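Major pilin protein fimA (Silicibacter pomeroyi, PDB 2IMH) is of unknown function and belongs to the DUF1028 family, although it carries the name of a major pilin protein. Local coordinates at residues A[36-42]-A[57-62]. Numbering follows the deposited sequence.
Sequences DLNAGMS and VLQHLR
Ala39 packs against the last turn of helix 51-62, where the two backbones come closest, at Ala39 and Arg62. Its methyl lies 3.5 Å from Leu58 O and also meets the CB atoms of Leu58 and Leu61. Leu61 CD1 rests on Ala39 O. This is the tight, buried side. Further along, on the strand, Leu58 lays CD2 3.5 Å from Gly40 O. Ser42 CB presses on Val57 CG1 at 3.5 Å, closer than usual for two carbons. Ser42 OG is satisfied by Gly54 O, one turn back in the helix. Gly40 suits this spot, since a side chain would crowd Leu61 CD1 and the preceding carbonyl.

The other side is polar and more open to solvent. Arg62 sends an extended chain past Ala39, whose methyl covers one guanidinium face. Arg62 NE donates to Asn38 OD1, close to the guanidinium plane, at 2.5 Å, so short that the exact distance is doubtful. Arg62 NH1 forms a salt bridge of 2.9 Å with Asp36 OD2, arriving from above a carboxylate turned 77° from the guanidinium. With CG anti to the backbone N (chi1 -165°), Asp36 also lets OD1 accept from Asn38 N. Arg62 NH2 gives a more bent bond to Gln59 OE1, so three bonds hold the guanidinium in its orientation. A leucine in place of Arg62 would probably leave the Asp36 charge without its mate and Asn38 OD1 without this donor.

The helix end thus docks on the turn joining antiparallel strands 33-36 and 40-45, a hairpin marked by an Asx turn at Asp36 and a classic beta bulge at Ala39 and Gly40.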
# COMPACT_ATOMS: atom_id res chain seq x y z
N ASP A 36 2.61 -9.78 -0.80
CA ASP A 36 3.40 -10.98 -0.55
C ASP A 36 4.56 -10.98 -1.53
O ASP A 36 4.38 -10.77 -2.74
CB ASP A 36 2.54 -12.24 -0.74
CG ASP A 36 3.18 -13.49 -0.15
OD1 ASP A 36 4.42 -13.66 -0.27
OD2 ASP A 36 2.43 -14.32 0.42
N LEU A 37 5.77 -11.18 -1.00
CA LEU A 37 6.97 -11.19 -1.81
C LEU A 37 6.98 -12.32 -2.84
O LEU A 37 7.81 -12.31 -3.77
CB LEU A 37 8.21 -11.25 -0.92
CG LEU A 37 8.49 -9.99 -0.10
CD1 LEU A 37 9.52 -10.33 0.96
CD2 LEU A 37 8.99 -8.86 -1.00
N ASN A 38 6.03 -13.25 -2.73
CA ASN A 38 5.90 -14.29 -3.73
C ASN A 38 4.80 -13.98 -4.76
O ASN A 38 4.42 -14.86 -5.55
CB ASN A 38 5.68 -15.65 -3.07
CG ASN A 38 4.33 -15.78 -2.39
OD1 ASN A 38 3.38 -15.04 -2.68
ND2 ASN A 38 4.23 -16.74 -1.47
N ALA A 39 4.29 -12.75 -4.77
CA ALA A 39 3.13 -12.43 -5.60
C ALA A 39 3.15 -10.98 -6.13
O ALA A 39 3.05 -10.74 -7.35
CB ALA A 39 1.84 -12.67 -4.80
N GLY A 40 3.26 -10.03 -5.22
CA GLY A 40 3.04 -8.61 -5.57
C GLY A 40 2.20 -7.92 -4.51
O GLY A 40 2.16 -8.36 -3.36
N MSE A 41 1.52 -6.84 -4.91
CA MSE A 41 0.73 -6.01 -3.98
C MSE A 41 -0.70 -5.90 -4.46
O MSE A 41 -0.97 -5.96 -5.67
CB MSE A 41 1.31 -4.59 -3.93
CG MSE A 41 2.70 -4.46 -3.33
SE MSE A 41 2.79 -4.80 -1.39
CE MSE A 41 1.41 -3.51 -0.80
N SER A 42 -1.62 -5.68 -3.52
CA SER A 42 -3.00 -5.38 -3.91
C SER A 42 -3.61 -4.30 -3.03
O SER A 42 -3.23 -4.15 -1.87
CB SER A 42 -3.87 -6.64 -3.87
OG SER A 42 -3.98 -7.16 -2.57
N VAL A 57 -6.64 -11.95 -5.57
CA VAL A 57 -5.86 -11.40 -6.69
C VAL A 57 -4.37 -11.71 -6.55
O VAL A 57 -3.70 -11.95 -7.56
CB VAL A 57 -6.13 -9.88 -6.91
CG1 VAL A 57 -5.38 -9.02 -5.91
CG2 VAL A 57 -5.83 -9.46 -8.33
N LEU A 58 -3.86 -11.73 -5.32
CA LEU A 58 -2.46 -12.11 -5.07
C LEU A 58 -2.21 -13.58 -5.46
O LEU A 58 -1.18 -13.92 -6.06
CB LEU A 58 -2.08 -11.87 -3.62
CG LEU A 58 -2.04 -10.40 -3.19
CD1 LEU A 58 -1.72 -10.28 -1.71
CD2 LEU A 58 -1.04 -9.57 -4.00
N GLN A 59 -3.16 -14.46 -5.14
CA GLN A 59 -3.04 -15.85 -5.56
C GLN A 59 -2.98 -15.99 -7.08
O GLN A 59 -2.18 -16.78 -7.60
CB GLN A 59 -4.18 -16.69 -4.98
CG GLN A 59 -3.97 -18.19 -5.21
CD GLN A 59 -2.68 -18.71 -4.60
OE1 GLN A 59 -2.34 -18.40 -3.45
NE2 GLN A 59 -1.96 -19.52 -5.37
N HIS A 60 -3.79 -15.22 -7.81
CA HIS A 60 -3.73 -15.29 -9.27
C HIS A 60 -2.36 -14.85 -9.80
O HIS A 60 -1.87 -15.42 -10.77
CB HIS A 60 -4.85 -14.50 -9.92
CG HIS A 60 -6.20 -15.13 -9.75
ND1 HIS A 60 -6.68 -16.11 -10.60
CD2 HIS A 60 -7.15 -14.96 -8.80
CE1 HIS A 60 -7.88 -16.49 -10.19
NE2 HIS A 60 -8.19 -15.80 -9.11
N LEU A 61 -1.79 -13.83 -9.20
CA LEU A 61 -0.42 -13.40 -9.53
C LEU A 61 0.62 -14.49 -9.24
O LEU A 61 1.52 -14.72 -10.06
CB LEU A 61 -0.05 -12.14 -8.76
CG LEU A 61 -0.75 -10.84 -9.19
CD1 LEU A 61 -0.36 -9.67 -8.24
CD2 LEU A 61 -0.50 -10.47 -10.66
N ARG A 62 0.51 -15.14 -8.08
CA ARG A 62 1.45 -16.21 -7.71
C ARG A 62 1.40 -17.29 -8.77
O ARG A 62 2.41 -17.89 -9.08
CB ARG A 62 1.09 -16.88 -6.40
CG ARG A 62 1.24 -16.04 -5.18
CD ARG A 62 1.00 -16.84 -3.91
NE ARG A 62 0.99 -15.89 -2.80
CZ ARG A 62 -0.10 -15.41 -2.21
NH1 ARG A 62 0.03 -14.53 -1.23
NH2 ARG A 62 -1.31 -15.82 -2.58